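PDB 1SP3: cytochrome c, putative from Shewanella oneidensis, which carries eight c-type hemes and probably works as a respiratory oxidoreductase, a tetrathionate reductase by name. Local coordinates for residues Q191-N195 with D205-C209; A196-S200 with Y291-A295; Y327-T333 with T392-I398. Residue numbers count along the deposited sequence, not the author numbering.

Interaction 1 (Q191-N195 with D205-C209). With HEC (heme c), chain G.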
loop_
_atom_site.group_PDB
_atom_site.type_symbol
_atom_site.label_atom_id
_atom_site.label_comp_id
_atom_site.label_asym_id
_atom_site.label_seq_id
_atom_site.Cartn_x
_atom_site.Cartn_y
_atom_site.Cartn_z
ATOM N N GLN A 191 12.171 13.424 4.650
ATOM C CA GLN A 191 12.190 11.922 4.743
ATOM C C GLN A 191 11.233 11.444 5.851
ATOM O O GLN A 191 11.463 11.612 7.037
ATOM C CB GLN A 191 13.577 11.315 4.874
ATOM C CG GLN A 191 13.503 9.712 4.734
ATOM C CD GLN A 191 12.856 9.119 3.431
ATOM O OE1 GLN A 191 13.560 8.982 2.413
ATOM N NE2 GLN A 191 11.522 8.723 3.477
ATOM N N ILE A 192 10.119 10.921 5.421
ATOM C CA ILE A 192 9.092 10.425 6.287
ATOM C C ILE A 192 9.496 9.036 6.682
ATOM O O ILE A 192 9.669 8.154 5.841
ATOM C CB ILE A 192 7.776 10.431 5.519
ATOM C CG1 ILE A 192 7.355 11.850 5.163
ATOM C CG2 ILE A 192 6.608 9.769 6.327
ATOM C CD1 ILE A 192 6.222 11.879 4.199
ATOM N N SER A 193 9.659 8.821 7.981
ATOM C CA SER A 193 10.194 7.573 8.411
ATOM C C SER A 193 9.119 6.471 8.399
ATOM O O SER A 193 7.964 6.707 8.076
ATOM C CB SER A 193 10.906 7.758 9.759
ATOM O OG SER A 193 9.907 7.862 10.731
ATOM N N GLY A 194 9.516 5.245 8.614
ATOM C CA GLY A 194 8.622 4.095 8.395
ATOM C C GLY A 194 8.993 3.070 7.307
ATOM O O GLY A 194 9.063 3.370 6.084
ATOM N N ASN A 195 9.179 1.837 7.731
ATOM C CA ASN A 195 9.560 0.761 6.785
ATOM C C ASN A 195 8.339 0.195 6.086
ATOM O O ASN A 195 7.387 -0.296 6.783
ATOM C CB ASN A 195 10.176 -0.443 7.539
ATOM C CG ASN A 195 11.558 -0.133 8.181
ATOM O OD1 ASN A 195 12.161 0.904 7.914
ATOM N ND2 ASN A 195 12.053 -1.060 9.035
ATOM N N ASP A 205 11.035 -2.922 12.354
ATOM C CA ASP A 205 10.205 -1.734 12.430
ATOM C C ASP A 205 11.078 -0.590 12.876
ATOM O O ASP A 205 11.509 -0.589 14.021
ATOM C CB ASP A 205 9.072 -1.955 13.436
ATOM C CG ASP A 205 8.012 -2.966 12.942
ATOM O OD1 ASP A 205 8.012 -3.276 11.740
ATOM O OD2 ASP A 205 7.159 -3.516 13.679
ATOM N N HIS A 206 11.344 0.367 11.978
ATOM C CA HIS A 206 11.872 1.665 12.380
ATOM C C HIS A 206 11.021 2.444 13.411
ATOM O O HIS A 206 11.560 2.908 14.410
ATOM C CB HIS A 206 12.149 2.589 11.200
ATOM C CG HIS A 206 12.764 3.891 11.622
ATOM N ND1 HIS A 206 14.122 4.038 11.831
ATOM C CD2 HIS A 206 12.204 5.078 11.973
ATOM C CE1 HIS A 206 14.373 5.272 12.246
ATOM N NE2 HIS A 206 13.229 5.926 12.333
ATOM N N ILE A 207 9.732 2.646 13.166
ATOM C CA ILE A 207 8.834 3.078 14.223
ATOM C C ILE A 207 8.389 1.746 14.670
ATOM O O ILE A 207 8.139 0.933 13.836
ATOM C CB ILE A 207 7.530 3.665 13.664
ATOM C CG1 ILE A 207 7.788 4.652 12.528
ATOM C CG2 ILE A 207 6.500 4.119 14.839
ATOM C CD1 ILE A 207 6.591 4.798 11.670
ATOM N N GLY A 208 8.165 1.423 15.897
ATOM C CA GLY A 208 7.444 0.128 15.895
ATOM C C GLY A 208 6.514 0.442 17.026
ATOM O O GLY A 208 5.837 1.436 16.983
ATOM N N CYS A 209 6.597 -0.287 18.096
ATOM C CA CYS A 209 5.722 0.006 19.228
ATOM C C CYS A 209 6.583 0.285 20.447
ATOM O O CYS A 209 6.065 0.640 21.480
ATOM C CB CYS A 209 4.803 -1.201 19.496
ATOM S SG CYS A 209 3.913 -1.646 18.015
HETATM FE FE HEC G . 1.861 4.225 9.798
HETATM C CHA HEC G . 3.659 1.610 8.506
HETATM C CHB HEC G . 1.093 5.231 6.692
HETATM C CHC HEC G . -0.221 6.690 11.147
HETATM C CHD HEC G . 2.775 3.339 12.944
HETATM N NA HEC G . 2.237 3.530 7.894
HETATM C C1A HEC G . 3.047 2.465 7.603
HETATM C C2A HEC G . 3.138 2.353 6.188
HETATM C C3A HEC G . 2.417 3.343 5.674
HETATM C C4A HEC G . 1.820 4.087 6.766
HETATM C CMA HEC G . 2.197 3.630 4.177
HETATM C CAA HEC G . 3.912 1.238 5.455
HETATM C CBA HEC G . 2.901 0.053 5.376
HETATM C CGA HEC G . 3.556 -0.981 4.465
HETATM O O1A HEC G . 3.655 -0.679 3.228
HETATM O O2A HEC G . 3.998 -2.087 4.947
HETATM N NB HEC G . 0.719 5.673 9.112
HETATM C C1B HEC G . 0.549 5.927 7.748
HETATM C C2B HEC G . -0.413 6.986 7.589
HETATM C C3B HEC G . -0.794 7.368 8.825
HETATM C C4B HEC G . -0.085 6.581 9.788
HETATM C CMB HEC G . -0.894 7.559 6.220
HETATM C CAB HEC G . -1.862 8.464 9.181
HETATM C CBB HEC G . -3.155 8.289 8.722
HETATM N NC HEC G . 1.348 4.899 11.685
HETATM C C1C HEC G . 0.537 5.959 11.988
HETATM C C2C HEC G . 0.568 6.146 13.383
HETATM C C3C HEC G . 1.399 5.199 13.883
HETATM C C4C HEC G . 1.903 4.425 12.810
HETATM C CMC HEC G . -0.260 7.302 14.063
HETATM C CAC HEC G . 1.861 4.979 15.378
HETATM C CBC HEC G . 0.922 5.005 16.398
HETATM N ND HEC G . 3.019 2.750 10.605
HETATM C C1D HEC G . 3.271 2.516 11.950
HETATM C C2D HEC G . 4.099 1.344 12.154
HETATM C C3D HEC G . 4.414 0.873 10.813
HETATM C C4D HEC G . 3.659 1.748 9.897
HETATM C CMD HEC G . 4.647 0.681 13.506
HETATM C CAD HEC G . 5.317 -0.359 10.444
HETATM C CBD HEC G . 6.566 0.310 9.840
HETATM C CGD HEC G . 7.626 0.695 10.852
HETATM O O1D HEC G . 8.666 1.206 10.424
HETATM O O2D HEC G . 7.490 0.397 12.085
#

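Interaction 2 (A196-S200 with Y291-A295). With HEC (heme c), chain G.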
loop_
_atom_site.group_PDB
_atom_site.type_symbol
_atom_site.label_atom_id
_atom_site.label_comp_id
_atom_site.label_asym_id
_atom_site.label_seq_id
_atom_site.Cartn_x
_atom_site.Cartn_y
_atom_site.Cartn_z
ATOM N N ALA A 196 8.354 0.196 4.739
ATOM C CA ALA A 196 7.406 -0.649 3.994
ATOM C C ALA A 196 7.827 -2.106 4.220
ATOM O O ALA A 196 9.004 -2.374 4.495
ATOM C CB ALA A 196 7.512 -0.345 2.514
ATOM N N MET A 197 6.929 -3.051 4.011
ATOM C CA MET A 197 7.287 -4.476 4.098
ATOM C C MET A 197 8.519 -4.796 3.244
ATOM O O MET A 197 8.603 -4.347 2.110
ATOM C CB MET A 197 6.171 -5.340 3.560
ATOM C CG MET A 197 6.329 -6.802 3.940
ATOM S SD MET A 197 4.954 -7.809 3.323
ATOM C CE MET A 197 4.051 -6.697 2.618
ATOM N N GLY A 198 9.446 -5.565 3.825
ATOM C CA GLY A 198 10.617 -6.050 3.144
ATOM C C GLY A 198 11.763 -5.052 3.071
ATOM O O GLY A 198 12.803 -5.378 2.508
ATOM N N VAL A 199 11.583 -3.864 3.642
ATOM C CA VAL A 199 12.693 -2.929 3.862
ATOM C C VAL A 199 13.185 -2.920 5.351
ATOM O O VAL A 199 12.361 -3.063 6.275
ATOM C CB VAL A 199 12.228 -1.543 3.488
ATOM C CG1 VAL A 199 13.227 -0.483 4.011
ATOM C CG2 VAL A 199 11.901 -1.488 1.963
ATOM N N SER A 200 14.505 -2.776 5.575
ATOM C CA SER A 200 15.137 -2.949 6.927
ATOM C C SER A 200 15.968 -1.699 7.382
ATOM O O SER A 200 15.520 -0.596 7.010
ATOM C CB SER A 200 15.857 -4.306 7.042
ATOM O OG SER A 200 15.068 -5.284 7.755
ATOM N N TYR A 291 7.714 -13.284 10.173
ATOM C CA TYR A 291 8.294 -12.199 9.414
ATOM C C TYR A 291 9.548 -11.750 10.088
ATOM O O TYR A 291 9.513 -11.340 11.254
ATOM C CB TYR A 291 7.293 -11.022 9.306
ATOM C CG TYR A 291 7.766 -9.765 8.531
ATOM C CD1 TYR A 291 8.197 -9.842 7.189
ATOM C CD2 TYR A 291 7.782 -8.508 9.153
ATOM C CE1 TYR A 291 8.611 -8.695 6.503
ATOM C CE2 TYR A 291 8.205 -7.332 8.451
ATOM C CZ TYR A 291 8.583 -7.464 7.113
ATOM O OH TYR A 291 9.044 -6.339 6.459
ATOM N N ASN A 292 10.635 -11.711 9.313
ATOM C CA ASN A 292 11.953 -11.240 9.827
ATOM C C ASN A 292 12.451 -9.939 9.220
ATOM O O ASN A 292 13.636 -9.607 9.344
ATOM C CB ASN A 292 13.040 -12.306 9.556
ATOM C CG ASN A 292 13.308 -12.509 8.028
ATOM O OD1 ASN A 292 12.896 -11.680 7.187
ATOM N ND2 ASN A 292 13.933 -13.610 7.679
ATOM N N GLY A 293 11.576 -9.164 8.592
ATOM C CA GLY A 293 12.067 -7.921 8.013
ATOM C C GLY A 293 12.318 -8.055 6.492
ATOM O O GLY A 293 12.451 -7.071 5.789
ATOM N N THR A 294 12.379 -9.272 5.966
ATOM C CA THR A 294 12.528 -9.376 4.526
ATOM C C THR A 294 11.293 -10.019 3.906
ATOM O O THR A 294 10.527 -10.750 4.576
ATOM C CB THR A 294 13.852 -10.151 4.097
ATOM O OG1 THR A 294 13.843 -11.395 4.754
ATOM C CG2 THR A 294 15.067 -9.559 4.743
ATOM N N ALA A 295 11.110 -9.746 2.612
ATOM C CA ALA A 295 9.963 -10.211 1.917
ATOM C C ALA A 295 10.436 -10.685 0.513
ATOM O O ALA A 295 11.420 -10.169 -0.085
ATOM C CB ALA A 295 8.957 -9.064 1.796
HETATM FE FE HEC G . 1.861 4.225 9.798
HETATM C CHA HEC G . 3.659 1.610 8.506
HETATM C CHB HEC G . 1.093 5.231 6.692
HETATM C CHC HEC G . -0.221 6.690 11.147
HETATM C CHD HEC G . 2.775 3.339 12.944
HETATM N NA HEC G . 2.237 3.530 7.894
HETATM C C1A HEC G . 3.047 2.465 7.603
HETATM C C2A HEC G . 3.138 2.353 6.188
HETATM C C3A HEC G . 2.417 3.343 5.674
HETATM C C4A HEC G . 1.820 4.087 6.766
HETATM C CMA HEC G . 2.197 3.630 4.177
HETATM C CAA HEC G . 3.912 1.238 5.455
HETATM C CBA HEC G . 2.901 0.053 5.376
HETATM C CGA HEC G . 3.556 -0.981 4.465
HETATM O O1A HEC G . 3.655 -0.679 3.228
HETATM O O2A HEC G . 3.998 -2.087 4.947
HETATM N NB HEC G . 0.719 5.673 9.112
HETATM C C1B HEC G . 0.549 5.927 7.748
HETATM C C2B HEC G . -0.413 6.986 7.589
HETATM C C3B HEC G . -0.794 7.368 8.825
HETATM C C4B HEC G . -0.085 6.581 9.788
HETATM C CMB HEC G . -0.894 7.559 6.220
HETATM C CAB HEC G . -1.862 8.464 9.181
HETATM C CBB HEC G . -3.155 8.289 8.722
HETATM N NC HEC G . 1.348 4.899 11.685
HETATM C C1C HEC G . 0.537 5.959 11.988
HETATM C C2C HEC G . 0.568 6.146 13.383
HETATM C C3C HEC G . 1.399 5.199 13.883
HETATM C C4C HEC G . 1.903 4.425 12.810
HETATM C CMC HEC G . -0.260 7.302 14.063
HETATM C CAC HEC G . 1.861 4.979 15.378
HETATM C CBC HEC G . 0.922 5.005 16.398
HETATM N ND HEC G . 3.019 2.750 10.605
HETATM C C1D HEC G . 3.271 2.516 11.950
HETATM C C2D HEC G . 4.099 1.344 12.154
HETATM C C3D HEC G . 4.414 0.873 10.813
HETATM C C4D HEC G . 3.659 1.748 9.897
HETATM C CMD HEC G . 4.647 0.681 13.506
HETATM C CAD HEC G . 5.317 -0.359 10.444
HETATM C CBD HEC G . 6.566 0.310 9.840
HETATM C CGD HEC G . 7.626 0.695 10.852
HETATM O O1D HEC G . 8.666 1.206 10.424
HETATM O O2D HEC G . 7.490 0.397 12.085
HETATM O O HOH W 1 12.855 -7.688 1.437
HETATM O O HOH W 2 10.273 -4.215 7.649
#

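Interaction 3 (Y327-T333 with T392-I398). With HEC (heme c), chain D.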
loop_
_atom_site.group_PDB
_atom_site.type_symbol
_atom_site.label_atom_id
_atom_site.label_comp_id
_atom_site.label_asym_id
_atom_site.label_seq_id
_atom_site.Cartn_x
_atom_site.Cartn_y
_atom_site.Cartn_z
ATOM N N TYR A 327 3.571 -11.939 12.715
ATOM C CA TYR A 327 2.968 -10.620 12.438
ATOM C C TYR A 327 1.662 -10.853 11.684
ATOM O O TYR A 327 1.504 -11.912 11.030
ATOM C CB TYR A 327 3.862 -9.834 11.476
ATOM C CG TYR A 327 4.987 -9.007 12.160
ATOM C CD1 TYR A 327 6.214 -9.641 12.547
ATOM C CD2 TYR A 327 4.846 -7.605 12.366
ATOM C CE1 TYR A 327 7.232 -8.939 13.132
ATOM C CE2 TYR A 327 5.919 -6.816 13.000
ATOM C CZ TYR A 327 7.107 -7.517 13.342
ATOM O OH TYR A 327 8.122 -6.909 14.003
ATOM N N PRO A 328 0.791 -9.830 11.658
ATOM C CA PRO A 328 -0.490 -9.895 10.969
ATOM C C PRO A 328 -0.438 -9.226 9.610
ATOM O O PRO A 328 0.211 -8.187 9.401
ATOM C CB PRO A 328 -1.396 -9.023 11.859
ATOM C CG PRO A 328 -0.480 -7.958 12.345
ATOM C CD PRO A 328 0.938 -8.527 12.372
ATOM N N PHE A 329 -1.216 -9.792 8.707
ATOM C CA PHE A 329 -1.143 -9.402 7.337
ATOM C C PHE A 329 -2.528 -9.401 6.687
ATOM O O PHE A 329 -3.385 -10.256 6.987
ATOM C CB PHE A 329 -0.283 -10.416 6.558
ATOM C CG PHE A 329 1.168 -10.310 6.847
ATOM C CD1 PHE A 329 1.745 -11.058 7.902
ATOM C CD2 PHE A 329 1.968 -9.444 6.097
ATOM C CE1 PHE A 329 3.064 -10.992 8.142
ATOM C CE2 PHE A 329 3.327 -9.332 6.365
ATOM C CZ PHE A 329 3.861 -10.116 7.416
ATOM N N LYS A 330 -2.699 -8.486 5.766
ATOM C CA LYS A 330 -3.808 -8.560 4.867
ATOM C C LYS A 330 -3.369 -9.267 3.574
ATOM O O LYS A 330 -2.249 -9.014 3.014
ATOM C CB LYS A 330 -4.398 -7.183 4.549
ATOM C CG LYS A 330 -5.338 -7.298 3.321
ATOM C CD LYS A 330 -6.117 -6.070 3.038
ATOM C CE LYS A 330 -7.208 -6.440 1.930
ATOM N NZ LYS A 330 -7.173 -5.440 0.860
ATOM N N VAL A 331 -4.208 -10.192 3.125
ATOM C CA VAL A 331 -3.829 -11.028 1.985
ATOM C C VAL A 331 -4.910 -10.888 0.909
ATOM O O VAL A 331 -6.088 -11.087 1.183
ATOM C CB VAL A 331 -3.736 -12.506 2.387
ATOM C CG1 VAL A 331 -3.482 -13.417 1.136
ATOM C CG2 VAL A 331 -2.640 -12.709 3.535
ATOM N N HIS A 332 -4.545 -10.453 -0.261
ATOM C CA HIS A 332 -5.532 -10.257 -1.325
ATOM C C HIS A 332 -5.271 -11.359 -2.408
ATOM O O HIS A 332 -4.103 -11.614 -2.692
ATOM C CB HIS A 332 -5.338 -8.883 -1.916
ATOM C CG HIS A 332 -6.266 -8.596 -3.056
ATOM N ND1 HIS A 332 -5.823 -8.397 -4.341
ATOM C CD2 HIS A 332 -7.614 -8.423 -3.091
ATOM C CE1 HIS A 332 -6.850 -8.094 -5.121
ATOM N NE2 HIS A 332 -7.952 -8.124 -4.388
ATOM N N THR A 333 -6.320 -12.071 -2.892
ATOM C CA THR A 333 -6.109 -13.078 -3.914
ATOM C C THR A 333 -6.796 -12.691 -5.210
ATOM O O THR A 333 -7.570 -11.769 -5.235
ATOM C CB THR A 333 -6.524 -14.456 -3.476
ATOM O OG1 THR A 333 -7.890 -14.454 -3.183
ATOM C CG2 THR A 333 -5.891 -14.837 -2.077
ATOM N N THR A 392 -3.090 -15.664 -8.061
ATOM C CA THR A 392 -2.057 -14.985 -7.277
ATOM C C THR A 392 -2.531 -14.724 -5.894
ATOM O O THR A 392 -3.708 -14.828 -5.619
ATOM C CB THR A 392 -1.721 -13.583 -7.830
ATOM O OG1 THR A 392 -2.874 -12.755 -7.660
ATOM C CG2 THR A 392 -1.435 -13.613 -9.402
ATOM N N GLU A 393 -1.579 -14.440 -5.001
ATOM C CA GLU A 393 -1.878 -13.907 -3.686
ATOM C C GLU A 393 -0.855 -12.859 -3.414
ATOM O O GLU A 393 0.299 -12.916 -3.943
ATOM C CB GLU A 393 -1.934 -15.010 -2.613
ATOM C CG GLU A 393 -0.617 -15.505 -1.980
ATOM C CD GLU A 393 -0.914 -16.548 -0.894
ATOM O OE1 GLU A 393 -2.029 -17.101 -0.914
ATOM O OE2 GLU A 393 -0.104 -16.765 0.009
ATOM N N MET A 394 -1.226 -11.887 -2.589
ATOM C CA MET A 394 -0.307 -10.802 -2.235
ATOM C C MET A 394 -0.496 -10.409 -0.758
ATOM O O MET A 394 -1.610 -10.371 -0.286
ATOM C CB MET A 394 -0.573 -9.612 -3.100
ATOM C CG MET A 394 0.486 -8.502 -2.864
ATOM S SD MET A 394 0.663 -7.582 -4.427
ATOM C CE MET A 394 1.771 -6.164 -3.771
ATOM N N TRP A 395 0.604 -10.127 -0.061
ATOM C CA TRP A 395 0.681 -9.927 1.409
ATOM C C TRP A 395 1.017 -8.486 1.709
ATOM O O TRP A 395 1.914 -7.960 1.084
ATOM C CB TRP A 395 1.742 -10.826 2.035
ATOM C CG TRP A 395 1.302 -12.254 1.987
ATOM C CD1 TRP A 395 1.080 -12.997 0.852
ATOM C CD2 TRP A 395 0.888 -13.087 3.094
ATOM N NE1 TRP A 395 0.594 -14.234 1.179
ATOM C CE2 TRP A 395 0.486 -14.337 2.545
ATOM C CE3 TRP A 395 0.877 -12.917 4.493
ATOM C CZ2 TRP A 395 -0.002 -15.393 3.320
ATOM C CZ3 TRP A 395 0.485 -13.986 5.302
ATOM C CH2 TRP A 395 0.017 -15.212 4.712
ATOM N N TRP A 396 0.254 -7.848 2.600
ATOM C CA TRP A 396 0.581 -6.507 3.074
ATOM C C TRP A 396 0.479 -6.552 4.563
ATOM O O TRP A 396 -0.487 -7.119 5.090
ATOM C CB TRP A 396 -0.464 -5.437 2.669
ATOM C CG TRP A 396 -0.445 -5.040 1.272
ATOM C CD1 TRP A 396 0.252 -4.001 0.683
ATOM C CD2 TRP A 396 -1.153 -5.683 0.248
ATOM N NE1 TRP A 396 -0.023 -3.967 -0.670
ATOM C CE2 TRP A 396 -0.868 -5.006 -0.960
ATOM C CE3 TRP A 396 -1.976 -6.796 0.214
ATOM C CZ2 TRP A 396 -1.372 -5.437 -2.195
ATOM C CZ3 TRP A 396 -2.476 -7.197 -0.956
ATOM C CH2 TRP A 396 -2.196 -6.502 -2.173
ATOM N N ARG A 397 1.404 -5.855 5.214
ATOM C CA ARG A 397 1.474 -5.774 6.662
ATOM C C ARG A 397 0.299 -4.980 7.193
ATOM O O ARG A 397 -0.076 -3.986 6.598
ATOM C CB ARG A 397 2.735 -5.026 7.078
ATOM C CG ARG A 397 3.962 -5.803 6.683
ATOM C CD ARG A 397 5.193 -5.292 7.276
ATOM N NE ARG A 397 5.010 -5.300 8.759
ATOM C CZ ARG A 397 5.774 -4.583 9.590
ATOM N NH1 ARG A 397 6.745 -3.806 9.107
ATOM N NH2 ARG A 397 5.558 -4.619 10.898
ATOM N N ILE A 398 -0.148 -5.336 8.381
ATOM C CA ILE A 398 -1.165 -4.591 9.057
ATOM C C ILE A 398 -0.496 -3.900 10.253
ATOM O O ILE A 398 -0.030 -4.562 11.129
ATOM C CB ILE A 398 -2.265 -5.567 9.558
ATOM C CG1 ILE A 398 -3.072 -6.163 8.375
ATOM C CG2 ILE A 398 -3.215 -4.825 10.454
ATOM C CD1 ILE A 398 -3.740 -4.960 7.585
HETATM FE FE HEC D . -1.228 2.670 -6.203
HETATM C CHA HEC D . 1.218 1.334 -4.063
HETATM C CHB HEC D . -0.363 0.348 -8.609
HETATM C CHC HEC D . -3.409 4.097 -8.419
HETATM C CHD HEC D . -2.244 4.858 -3.818
HETATM N NA HEC D . 0.164 1.067 -6.330
HETATM C C1A HEC D . 1.080 0.703 -5.328
HETATM C C2A HEC D . 1.845 -0.435 -5.836
HETATM C C3A HEC D . 1.423 -0.715 -7.103
HETATM C C4A HEC D . 0.350 0.238 -7.423
HETATM C CMA HEC D . 1.995 -1.880 -8.023
HETATM C CAA HEC D . 2.954 -1.208 -5.023
HETATM C CBA HEC D . 2.409 -2.567 -4.507
HETATM C CGA HEC D . 1.060 -2.378 -3.761
HETATM O O1A HEC D . -0.001 -2.708 -4.368
HETATM O O2A HEC D . 0.941 -1.862 -2.565
HETATM N NB HEC D . -1.804 2.325 -8.137
HETATM C C1B HEC D . -1.253 1.317 -8.963
HETATM C C2B HEC D . -1.809 1.437 -10.291
HETATM C C3B HEC D . -2.690 2.468 -10.223
HETATM C C4B HEC D . -2.666 3.033 -8.870
HETATM C CMB HEC D . -1.447 0.475 -11.472
HETATM C CAB HEC D . -3.570 3.063 -11.352
HETATM C CBB HEC D . -4.137 2.270 -12.327
HETATM N NC HEC D . -2.674 4.247 -6.124
HETATM C C1C HEC D . -3.449 4.655 -7.167
HETATM C C2C HEC D . -4.289 5.727 -6.712
HETATM C C3C HEC D . -3.987 5.941 -5.384
HETATM C C4C HEC D . -2.934 5.000 -5.017
HETATM C CMC HEC D . -5.300 6.440 -7.661
HETATM C CAC HEC D . -4.621 7.001 -4.400
HETATM C CBC HEC D . -5.962 7.114 -4.088
HETATM N ND HEC D . -0.625 3.028 -4.204
HETATM C C1D HEC D . -1.147 4.090 -3.497
HETATM C C2D HEC D . -0.325 4.189 -2.267
HETATM C C3D HEC D . 0.760 3.106 -2.323
HETATM C C4D HEC D . 0.497 2.428 -3.575
HETATM C CMD HEC D . -0.518 5.202 -1.138
HETATM C CAD HEC D . 1.853 2.758 -1.236
HETATM C CBD HEC D . 1.222 1.728 -0.293
HETATM C CGD HEC D . 2.063 1.428 0.970
HETATM O O1D HEC D . 1.389 1.097 1.974
HETATM O O2D HEC D . 3.358 1.455 1.077
#

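Interaction 1 (Q191-N195 with D205-C209)
Two heme-binding motifs are bridged here: residues 191-195 follow the CXXCH motif of heme c #6 (Cys181, Cys184, His185), and 205-209 runs into the next one, whose first cysteine, Cys209, is covalently linked to heme c #5. Gln191 and Ile192 form the second strand of a small hairpin with 187-188; Gln191 NE2 donates to Ile192 O over 3.1 Å, and Ile192 packs on His185, an axial ligand of the heme c #6 iron. Contact with 205-209 begins at Ser193, whose CB lies 3.7 Å from His206 CD2, while its OG is hydrogen-bonded to Thr186 O and its carbonyl to ND1 of His185. Gly194 (phi 116°, psi 120°) has backbone angles that would jam a CB against the preceding carbonyl oxygen; its CA sits 3.9 Å from Ile207 CD1. At Asn195 the segments meet through a propionate of heme c #6: Asn195 N and Ile207 N both donate to O1D, at 2.8 and 3.3 Å, so one carboxylate oxygen clamps both backbones. Asn195 ND2 binds Ile204 O, and its OD1 lies 3.7 Å from His206 CB. The other oxygen, O2D, is modelled 1.9 Å from Ile207 O, too close for non-bonded oxygens and too long for an O-O bond.

Interaction 2 (A196-S200 with Y291-A295)
Tyr291, at the end of strand 287-291, supplies the direct hydrogen bond: Gly198 N donates to its OH over 2.8 Å at an N-H...O angle of 177°, with the nitrogen at the ring edge. The same OH donates to water 2 (Tyr291 OH to water O 2.7 Å), which in turn donates to Val199 O (2.8 Å). Asn292 opens an Asx turn, its OD1 receiving Thr294 N (2.7 Å) and Thr294 OG1 (2.6 Å). Gly293, at phi 99°, turns its carbonyl to Gly198, with Gly198 CA to Gly293 O at 3.4 Å, a CA-H...O contact. Thr294 CA is 4.1 Å from Gly198 CA, and an ideal CB on Gly198 would clash with Ala295, whose CB instead meets Gly198 CA at 3.7 Å. What is held is a type II beta turn, Ala196 to Val199, in which Met197 N donates to O2A of the heme propionate (3.2 Å). The contact thus presses this heme-binding turn on the connection between strands 287-291 and 295-297, while Met197 and Tyr291 both touch Arg397 of strand 387-397.

Interaction 3 (Y327-T333 with T392-I398)
Phe329, Ile398 and Trp395 lose the most surface where these two strands pair in an antiparallel ladder. Five backbone hydrogen bonds set the register, including the reciprocal pairs Lys330 N to Trp396 O (2.7 Å) with Trp396 N to Lys330 O (2.8 Å), and His332 N to Met394 O with Met394 N to His332 O (both 2.9 Å). The segment axes make an angle of 140°, far from ideal antiparallel, so the pair is strongly twisted. Phe329 receives the edge of Trp395 on its ring face, an offset edge-to-face pair with centroids 5.5 Å apart and planes at 66°; its CE2 also reaches Arg397 CG at 3.6 Å. Trp395 offers a face of its own to Val331: CG2 stands 3.4 Å above the six-membered ring centroid, 6° off the normal, a CH-pi contact, and NE1 is tied to Glu393 OE2 (2.9 Å). Ile398, just past the strand, extends the ladder with N to Pro328 O (3.0 Å) and packs its CB 4.1 Å from Pro328 CG. Beside Lys330 and His332, Trp396 NE1 donates to heme propionate O2A (3.0 Å, 175°), binding heme c #4 to the sheet. Strand 325-339 is flanked here by 287-291 and, farther along, by 246-251, while 387-397 runs parallel to 310-315; helix 232-236 touches Pro328 and Arg397.

In the fold
From the N terminus, residues 191-200 supply the first segments of two contacts in succession. Interaction 1 closes a short loop, nine residues between its segments, and 196-200 lies inside it; interaction 2 closes a much wider one, 90 residues, that encloses 205-209, so the two loops cross. Both hold the same heme, one through each propionate. Interaction 3 follows in series, joining two strands of the large sheet across 58 intervening residues. It is nevertheless joined to both others: Asp205 OD1 forms a salt bridge with Arg397 NH2 (2.9 Å), and Met197 CG packs on Arg397 CG (3.8 Å). Together they connect the heme-binding loops to the sheet, which itself reaches heme c #4.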